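PDB 2JFN: glutamate racemase from Escherichia coli, which is a member of the Asp/Glu/hydantoin racemase family that holds glutamic acid and uridine-5'-diphosphate-N-acetylmuramoyl-L-alanine in two pockets. Local coordinates for residues A169-L173 with H174-V178; V217-E220 with G221-L224; A258-P261 with G262-Q265. All coordinates share one frame; numbering follows the deposited sequence.

Overall arrangement
Three local contacts, each between adjacent segments, follow one another along the chain; none nests within or crosses another. Contact 1 ends helix 163-174 and starts the loop to helix 180-186. Contact 2 turns the chain from helix 211-217 into strand 223-225, an outermost strand of the parallel four-stranded sheet. Contact 3 leads from strand 253-256 of the mixed sheet into helix 261-264. The centres of contacts 1 and 3 are about 14 Å apart, and the His-174 ring packs on Gly-262 and Gln-265, so elements attached to the two different sheets meet there. Contact 2 stands apart, its nearest atoms about 8 Å from contact 1 and about 23 Å from contact 3.

Contact 1: residues A169-L173 with H174-V178; sequences AEAKL and HGEDV
The imidazole of His-174 lies alongside the carboxylate of Glu-170, one helical turn earlier, both side chains pointing the same way. His-174 NE2 donates to Glu-170 OE2 over 3.3 Å, a long, bent bond (138° at the hydrogen); the acceptor lies almost in the ring plane, although carboxylate and ring are turned 42° from each other. A bend at chi2 brings the Glu-170 carboxylate round to the imidazole. Its other oxygen, OE1, accepts from Val-31 N and from NE2 of His-206, a residue of the glutamic acid pocket, which places Glu-170 probably in the second shell of that pocket. Behind this pair the helix stops. Ala-171 O accepts from His-174 N at 2.9 Å and from Glu-176 N at 3.0 Å, the two donors arriving on opposite faces of the carbonyl plane, while Gly-175 N donates to Lys-172 O at 3.1 Å. A water donates to both Lys-172 O and Glu-176 O. Further along, Val-178 CG2 packs 3.7 Å from Lys-172 CB, beside an extended chain whose NZ reaches Leu-209 O and a salt bridge with Glu-213. Gly-175, with its positive phi (110°), and the bonds Glu-176 N to Ala-171 O and Gly-175 N to Lys-172 O form a Schellman motif ending helix 163-174.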
ATOM      1  N   ALA A 169      -0.484   7.611  -9.898  1.00 27.73           N
ATOM      2  CA  ALA A 169       0.085   7.828  -8.568  1.00 28.12           C
ATOM      3  C   ALA A 169       1.609   7.829  -8.674  1.00 28.18           C
ATOM      4  O   ALA A 169       2.278   8.685  -8.091  1.00 28.29           O
ATOM      5  CB  ALA A 169      -0.384   6.731  -7.595  1.00 27.69           C
ATOM      6  N   GLU A 170       2.160   6.870  -9.413  1.00 28.76           N
ATOM      7  CA  GLU A 170       3.611   6.812  -9.594  1.00 29.18           C
ATOM      8  C   GLU A 170       4.078   8.129 -10.209  1.00 29.51           C
ATOM      9  O   GLU A 170       4.990   8.775  -9.697  1.00 29.71           O
ATOM     10  CB  GLU A 170       4.003   5.649 -10.515  1.00 29.14           C
ATOM     11  CG  GLU A 170       3.972   4.274  -9.857  1.00 29.02           C
ATOM     12  CD  GLU A 170       5.125   4.048  -8.879  1.00 29.97           C
ATOM     13  OE1 GLU A 170       4.921   3.325  -7.877  1.00 29.30           O
ATOM     14  OE2 GLU A 170       6.236   4.578  -9.112  1.00 30.01           O
ATOM     15  N   ALA A 171       3.436   8.532 -11.303  1.00 29.94           N
ATOM     16  CA  ALA A 171       3.794   9.777 -11.975  1.00 30.26           C
ATOM     17  C   ALA A 171       3.787  10.948 -11.005  1.00 30.81           C
ATOM     18  O   ALA A 171       4.734  11.735 -10.955  1.00 31.13           O
ATOM     19  CB  ALA A 171       2.826  10.050 -13.116  1.00 30.29           C
ATOM     20  N   LYS A 172       2.716  11.067 -10.231  1.00 31.06           N
ATOM     21  CA  LYS A 172       2.604  12.165  -9.286  1.00 32.12           C
ATOM     22  C   LYS A 172       3.807  12.292  -8.358  1.00 32.64           C
ATOM     23  O   LYS A 172       4.387  13.374  -8.241  1.00 32.92           O
ATOM     24  CB  LYS A 172       1.328  12.030  -8.453  1.00 32.06           C
ATOM     25  CG  LYS A 172       1.131  13.171  -7.469  1.00 32.46           C
ATOM     26  CD  LYS A 172      -0.162  13.011  -6.677  1.00 32.50           C
ATOM     27  CE  LYS A 172      -0.365  14.176  -5.719  1.00 33.01           C
ATOM     28  NZ  LYS A 172      -1.641  14.047  -4.976  1.00 32.96           N
ATOM     29  N   LEU A 173       4.189  11.203  -7.700  1.00 33.14           N
ATOM     30  CA  LEU A 173       5.320  11.262  -6.787  1.00 34.31           C
ATOM     31  C   LEU A 173       6.657  11.353  -7.514  1.00 35.30           C
ATOM     32  O   LEU A 173       7.699  11.530  -6.888  1.00 35.42           O
ATOM     33  CB  LEU A 173       5.318  10.061  -5.834  1.00 34.17           C
ATOM     34  CG  LEU A 173       4.109   9.834  -4.909  1.00 34.37           C
ATOM     35  CD1 LEU A 173       4.614   9.433  -3.530  1.00 33.96           C
ATOM     36  CD2 LEU A 173       3.250  11.079  -4.810  1.00 34.33           C
ATOM     37  N   HIS A 174       6.634  11.222  -8.835  1.00 36.72           N
ATOM     38  CA  HIS A 174       7.864  11.330  -9.609  1.00 38.16           C
ATOM     39  C   HIS A 174       8.017  12.760 -10.110  1.00 39.31           C
ATOM     40  O   HIS A 174       9.017  13.103 -10.734  1.00 39.72           O
ATOM     41  CB  HIS A 174       7.859  10.337 -10.775  1.00 37.76           C
ATOM     42  CG  HIS A 174       8.289   8.958 -10.382  1.00 37.39           C
ATOM     43  ND1 HIS A 174       9.614   8.585 -10.304  1.00 37.82           N
ATOM     44  CD2 HIS A 174       7.571   7.882  -9.980  1.00 37.15           C
ATOM     45  CE1 HIS A 174       9.693   7.338  -9.872  1.00 37.44           C
ATOM     46  NE2 HIS A 174       8.468   6.889  -9.666  1.00 37.12           N
ATOM     47  N   GLY A 175       7.018  13.591  -9.825  1.00 40.42           N
ATOM     48  CA  GLY A 175       7.082  14.984 -10.232  1.00 41.81           C
ATOM     49  C   GLY A 175       6.137  15.412 -11.338  1.00 43.00           C
ATOM     50  O   GLY A 175       6.091  16.594 -11.687  1.00 43.03           O
ATOM     51  N   GLU A 176       5.389  14.470 -11.904  1.00 43.77           N
ATOM     52  CA  GLU A 176       4.451  14.809 -12.967  1.00 45.02           C
ATOM     53  C   GLU A 176       3.087  15.147 -12.381  1.00 45.17           C
ATOM     54  O   GLU A 176       2.707  14.628 -11.333  1.00 45.70           O
ATOM     55  CB  GLU A 176       4.309  13.654 -13.966  1.00 46.03           C
ATOM     56  CG  GLU A 176       5.560  13.360 -14.783  1.00 47.96           C
ATOM     57  CD  GLU A 176       6.562  12.488 -14.049  1.00 49.25           C
ATOM     58  OE1 GLU A 176       6.244  11.306 -13.785  1.00 49.83           O
ATOM     59  OE2 GLU A 176       7.669  12.982 -13.738  1.00 50.12           O
ATOM     60  N   ASP A 177       2.355  16.023 -13.059  1.00 45.24           N
ATOM     61  CA  ASP A 177       1.034  16.431 -12.601  1.00 44.89           C
ATOM     62  C   ASP A 177       0.001  15.425 -13.079  1.00 43.98           C
ATOM     63  O   ASP A 177       0.082  14.919 -14.195  1.00 44.07           O
ATOM     64  CB  ASP A 177       0.706  17.820 -13.142  1.00 46.19           C
ATOM     65  CG  ASP A 177       1.783  18.838 -12.803  1.00 47.31           C
ATOM     66  OD1 ASP A 177       1.819  19.307 -11.642  1.00 47.70           O
ATOM     67  OD2 ASP A 177       2.604  19.149 -13.698  1.00 48.01           O
ATOM     68  N   VAL A 178      -0.968  15.133 -12.224  1.00 42.87           N
ATOM     69  CA  VAL A 178      -2.010  14.178 -12.560  1.00 41.57           C
ATOM     70  C   VAL A 178      -3.075  14.812 -13.452  1.00 40.74           C
ATOM     71  O   VAL A 178      -3.638  15.852 -13.118  1.00 40.65           O
ATOM     72  CB  VAL A 178      -2.688  13.636 -11.277  1.00 41.43           C
ATOM     73  CG1 VAL A 178      -3.725  12.586 -11.638  1.00 40.77           C
ATOM     74  CG2 VAL A 178      -1.633  13.062 -10.337  1.00 41.33           C
TER
HETATM   75  O   HOH W   1       3.407  16.040  -8.896  1.00 39.76           O

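Contact 2: residues V217-E220 with G221-L224; sequences VLPE and GTRL
Thr-222 has chi1 at -54°, which places OG1 opposite the carbonyl carbon and beside its own backbone N, so that hydroxyl and amide both face the carbonyl oxygen of Pro-219. Thr-222 OG1 donates to Pro-219 O over a short 2.6 Å, and Thr-222 N donates to the same oxygen over 3.2 Å with an angle of 141° at the hydrogen. Both donors lie only slightly tilted from the carbonyl plane, and together they grip the oxygen from one residue. The backbone bond closes a type II beta turn from Pro-219 to Thr-222, with Glu-220 and Gly-221 at its corners. Gly-221 takes a positive phi of 82°, at which a CB would be pressed against Glu-220 O.

The hydroxyl also serves as an acceptor: a water donates to Thr-222 OG1 at 3.0 Å and, weakly, to Glu-220 O, linking the two residues. The proline ring passes close by, Pro-219 CG lying 3.5 Å from Thr-222 OG1.

On the inner side the contact becomes apolar. Leu-218 reaches across with CD1, which meets Leu-224 CD2 at 3.7 Å and Thr-222 CG2 at 4.1 Å. Its side chain crosses that of Thr-222 at about a right angle, CG2 of the threonine touching the leucine while OG1 bonds Pro-219 O.

Leu-218 follows directly on helix 211-217 and also touches Leu-187 and Trp-190, while Pro-219 rests on Leu-191 of helix 188-191 and on Pro-196. Thr-222 and Leu-224 lean on Val-200 of strand 199-202, to which strand 223-225 is joined in parallel by the backbone of Arg-223.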
ATOM      1  N   VAL A 217     -12.757  14.796  -8.769  1.00 34.71           N
ATOM      2  CA  VAL A 217     -13.466  14.103  -9.836  1.00 35.07           C
ATOM      3  C   VAL A 217     -14.716  13.358  -9.385  1.00 35.24           C
ATOM      4  O   VAL A 217     -15.724  13.351 -10.087  1.00 34.92           O
ATOM      5  CB  VAL A 217     -12.514  13.100 -10.545  1.00 35.06           C
ATOM      6  CG1 VAL A 217     -13.259  12.319 -11.617  1.00 35.49           C
ATOM      7  CG2 VAL A 217     -11.350  13.849 -11.152  1.00 35.11           C
ATOM      8  N   LEU A 218     -14.649  12.722  -8.219  1.00 35.48           N
ATOM      9  CA  LEU A 218     -15.784  11.960  -7.707  1.00 35.98           C
ATOM     10  C   LEU A 218     -16.959  12.846  -7.305  1.00 36.85           C
ATOM     11  O   LEU A 218     -16.776  13.991  -6.884  1.00 36.56           O
ATOM     12  CB  LEU A 218     -15.357  11.115  -6.499  1.00 35.20           C
ATOM     13  CG  LEU A 218     -14.363   9.969  -6.735  1.00 34.74           C
ATOM     14  CD1 LEU A 218     -13.813   9.505  -5.396  1.00 33.85           C
ATOM     15  CD2 LEU A 218     -15.044   8.819  -7.468  1.00 34.29           C
ATOM     16  N   PRO A 219     -18.189  12.323  -7.434  1.00 37.78           N
ATOM     17  CA  PRO A 219     -19.382  13.089  -7.071  1.00 38.69           C
ATOM     18  C   PRO A 219     -19.336  13.589  -5.633  1.00 39.23           C
ATOM     19  O   PRO A 219     -18.868  12.890  -4.730  1.00 39.41           O
ATOM     20  CB  PRO A 219     -20.527  12.102  -7.312  1.00 38.57           C
ATOM     21  CG  PRO A 219     -19.872  10.762  -7.228  1.00 38.75           C
ATOM     22  CD  PRO A 219     -18.558  10.987  -7.930  1.00 38.25           C
ATOM     23  N   GLU A 220     -19.824  14.807  -5.435  1.00 39.72           N
ATOM     24  CA  GLU A 220     -19.844  15.443  -4.123  1.00 40.27           C
ATOM     25  C   GLU A 220     -20.355  14.470  -3.066  1.00 39.71           C
ATOM     26  O   GLU A 220     -21.224  13.640  -3.345  1.00 40.05           O
ATOM     27  CB  GLU A 220     -20.763  16.668  -4.150  1.00 41.80           C
ATOM     28  CG  GLU A 220     -20.784  17.414  -5.478  1.00 43.87           C
ATOM     29  CD  GLU A 220     -22.008  18.311  -5.614  1.00 45.18           C
ATOM     30  OE1 GLU A 220     -22.132  19.273  -4.824  1.00 45.89           O
ATOM     31  OE2 GLU A 220     -22.851  18.049  -6.508  1.00 45.96           O
ATOM     32  N   GLY A 221     -19.808  14.569  -1.859  1.00 38.99           N
ATOM     33  CA  GLY A 221     -20.251  13.709  -0.776  1.00 38.23           C
ATOM     34  C   GLY A 221     -19.673  12.307  -0.705  1.00 37.79           C
ATOM     35  O   GLY A 221     -20.005  11.559   0.215  1.00 37.76           O
ATOM     36  N   THR A 222     -18.823  11.938  -1.657  1.00 36.92           N
ATOM     37  CA  THR A 222     -18.221  10.606  -1.638  1.00 36.06           C
ATOM     38  C   THR A 222     -17.165  10.546  -0.538  1.00 35.26           C
ATOM     39  O   THR A 222     -16.285  11.407  -0.457  1.00 35.42           O
ATOM     40  CB  THR A 222     -17.541  10.253  -2.981  1.00 36.28           C
ATOM     41  OG1 THR A 222     -18.472  10.413  -4.065  1.00 35.84           O
ATOM     42  CG2 THR A 222     -17.060   8.811  -2.950  1.00 35.92           C
ATOM     43  N   ARG A 223     -17.255   9.530   0.313  1.00 33.89           N
ATOM     44  CA  ARG A 223     -16.302   9.371   1.399  1.00 32.73           C
ATOM     45  C   ARG A 223     -15.256   8.321   1.047  1.00 31.22           C
ATOM     46  O   ARG A 223     -15.597   7.192   0.699  1.00 31.14           O
ATOM     47  CB  ARG A 223     -17.034   8.962   2.677  1.00 33.48           C
ATOM     48  CG  ARG A 223     -16.135   8.775   3.881  1.00 34.74           C
ATOM     49  CD  ARG A 223     -16.988   8.562   5.113  1.00 35.80           C
ATOM     50  NE  ARG A 223     -16.208   8.419   6.337  1.00 36.83           N
ATOM     51  CZ  ARG A 223     -16.752   8.381   7.547  1.00 36.90           C
ATOM     52  NH1 ARG A 223     -18.068   8.485   7.675  1.00 37.42           N
ATOM     53  NH2 ARG A 223     -15.993   8.230   8.621  1.00 37.62           N
ATOM     54  N   LEU A 224     -13.983   8.695   1.142  1.00 29.77           N
ATOM     55  CA  LEU A 224     -12.895   7.775   0.834  1.00 28.63           C
ATOM     56  C   LEU A 224     -12.480   7.026   2.095  1.00 28.22           C
ATOM     57  O   LEU A 224     -12.343   7.616   3.169  1.00 27.72           O
ATOM     58  CB  LEU A 224     -11.684   8.530   0.277  1.00 28.14           C
ATOM     59  CG  LEU A 224     -11.919   9.370  -0.982  1.00 28.31           C
ATOM     60  CD1 LEU A 224     -10.618  10.040  -1.395  1.00 27.77           C
ATOM     61  CD2 LEU A 224     -12.449   8.486  -2.097  1.00 28.16           C
TER
HETATM   62  O   HOH W   2     -21.460  10.319  -3.639  1.00 57.46           O

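Contact 3: residues A258-P261 with G262-Q265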
ATOM      1  N   ALA A 258      17.102  -1.479  -7.746  1.00 29.08           N
ATOM      2  CA  ALA A 258      17.987  -1.122  -8.848  1.00 30.02           C
ATOM      3  C   ALA A 258      18.096   0.392  -8.878  1.00 30.76           C
ATOM      4  O   ALA A 258      17.086   1.093  -8.855  1.00 30.44           O
ATOM      5  CB  ALA A 258      17.429  -1.635 -10.174  1.00 29.75           C
ATOM      6  N   MET A 259      19.323   0.895  -8.918  1.00 31.73           N
ATOM      7  CA  MET A 259      19.547   2.333  -8.945  1.00 32.90           C
ATOM      8  C   MET A 259      19.343   2.821 -10.373  1.00 33.14           C
ATOM      9  O   MET A 259      20.299   3.009 -11.126  1.00 33.45           O
ATOM     10  CB  MET A 259      20.964   2.646  -8.462  1.00 34.30           C
ATOM     11  CG  MET A 259      21.191   4.097  -8.087  1.00 36.54           C
ATOM     12  SD  MET A 259      20.111   4.644  -6.748  1.00 38.48           S
ATOM     13  CE  MET A 259      20.878   3.894  -5.342  1.00 37.84           C
ATOM     14  N   THR A 260      18.080   3.007 -10.738  1.00 32.81           N
ATOM     15  CA  THR A 260      17.699   3.457 -12.069  1.00 32.55           C
ATOM     16  C   THR A 260      17.312   4.927 -12.034  1.00 32.45           C
ATOM     17  O   THR A 260      17.147   5.512 -10.962  1.00 32.43           O
ATOM     18  CB  THR A 260      16.470   2.691 -12.571  1.00 32.69           C
ATOM     19  OG1 THR A 260      15.340   3.038 -11.755  1.00 32.32           O
ATOM     20  CG2 THR A 260      16.703   1.194 -12.499  1.00 32.38           C
ATOM     21  N   PRO A 261      17.158   5.549 -13.210  1.00 32.43           N
ATOM     22  CA  PRO A 261      16.774   6.960 -13.196  1.00 32.04           C
ATOM     23  C   PRO A 261      15.412   7.115 -12.519  1.00 31.88           C
ATOM     24  O   PRO A 261      15.192   8.062 -11.773  1.00 31.83           O
ATOM     25  CB  PRO A 261      16.743   7.322 -14.680  1.00 32.40           C
ATOM     26  CG  PRO A 261      17.846   6.456 -15.242  1.00 32.56           C
ATOM     27  CD  PRO A 261      17.575   5.130 -14.564  1.00 32.73           C
ATOM     28  N   GLY A 262      14.505   6.171 -12.775  1.00 31.39           N
ATOM     29  CA  GLY A 262      13.185   6.233 -12.167  1.00 30.93           C
ATOM     30  C   GLY A 262      13.233   6.231 -10.646  1.00 30.03           C
ATOM     31  O   GLY A 262      12.577   7.042  -9.996  1.00 30.46           O
ATOM     32  N   ALA A 263      14.006   5.318 -10.073  1.00 29.43           N
ATOM     33  CA  ALA A 263      14.140   5.239  -8.627  1.00 28.87           C
ATOM     34  C   ALA A 263      14.795   6.506  -8.085  1.00 28.88           C
ATOM     35  O   ALA A 263      14.378   7.048  -7.060  1.00 28.36           O
ATOM     36  CB  ALA A 263      14.970   4.020  -8.243  1.00 28.90           C
ATOM     37  N   GLU A 264      15.826   6.976  -8.780  1.00 28.76           N
ATOM     38  CA  GLU A 264      16.548   8.171  -8.356  1.00 29.21           C
ATOM     39  C   GLU A 264      15.643   9.402  -8.353  1.00 29.35           C
ATOM     40  O   GLU A 264      15.775  10.275  -7.494  1.00 29.37           O
ATOM     41  CB  GLU A 264      17.767   8.378  -9.267  1.00 29.05           C
ATOM     42  CG  GLU A 264      18.728   7.199  -9.222  1.00 29.36           C
ATOM     43  CD  GLU A 264      19.681   7.130 -10.408  1.00 29.84           C
ATOM     44  OE1 GLU A 264      19.394   7.730 -11.461  1.00 29.77           O
ATOM     45  OE2 GLU A 264      20.716   6.444 -10.287  1.00 30.70           O
ATOM     46  N   GLN A 265      14.711   9.455  -9.298  1.00 29.70           N
ATOM     47  CA  GLN A 265      13.794  10.582  -9.392  1.00 30.44           C
ATOM     48  C   GLN A 265      12.864  10.710  -8.188  1.00 29.94           C
ATOM     49  O   GLN A 265      12.203  11.733  -8.023  1.00 29.87           O
ATOM     50  CB  GLN A 265      12.972  10.486 -10.678  1.00 31.82           C
ATOM     51  CG  GLN A 265      13.842  10.497 -11.914  1.00 35.27           C
ATOM     52  CD  GLN A 265      13.050  10.484 -13.200  1.00 37.03           C
ATOM     53  OE1 GLN A 265      13.624  10.352 -14.283  1.00 39.00           O
ATOM     54  NE2 GLN A 265      11.728  10.627 -13.095  1.00 38.41           N
TER
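Thr-260 caps the N terminus of helix 261-264 by accepting from Ala-263 N through its side chain: an N-cap, and the firmly bonded part of this contact. Ala-263 N reaches Thr-260 OG1 over 3.1 Å along a nearly straight line, 170° at the hydrogen. A chi1 of 66° holds OG1 between the backbone N and the carbonyl carbon, turned over the first turn of the helix. Backbone bonds from Glu-264 N to Thr-260 O and from Gln-265 N to Pro-261 O continue the helical pattern, though both acceptor oxygens are less surely placed. Ala-263 is buried; its CB sits 3.7 Å from Thr-260 OG1 and equally far from Ala-258 O. Asn-55 ND2 donates to Ala-258 O and weakly to Thr-260 OG1, so the cap and the loop that follows strand 253-256 share a partner. Between them Met-259 is the centre of an inverse gamma turn, closed by a weak bond from Thr-260 N to Ala-258 O.

The outer side is open to solvent, and its side chains meet by van der Waals contact. Met-259, Pro-261 and Gln-265 are exposed, and Met-259, Glu-264 and Gln-265 touch crystal neighbours. Glu-264 extends back over the turn, its carboxylate straddling Met-259 and Pro-261 rather than joining in the cap. The methionine, bent at chi2 and chi3, crosses the glutamate at about a right angle. At the end of that glutamate side chain, Glu-264 OE1 lies 3.2 Å from Pro-261 CA, while OE2 comes within 3.3 Å of Met-259 CG.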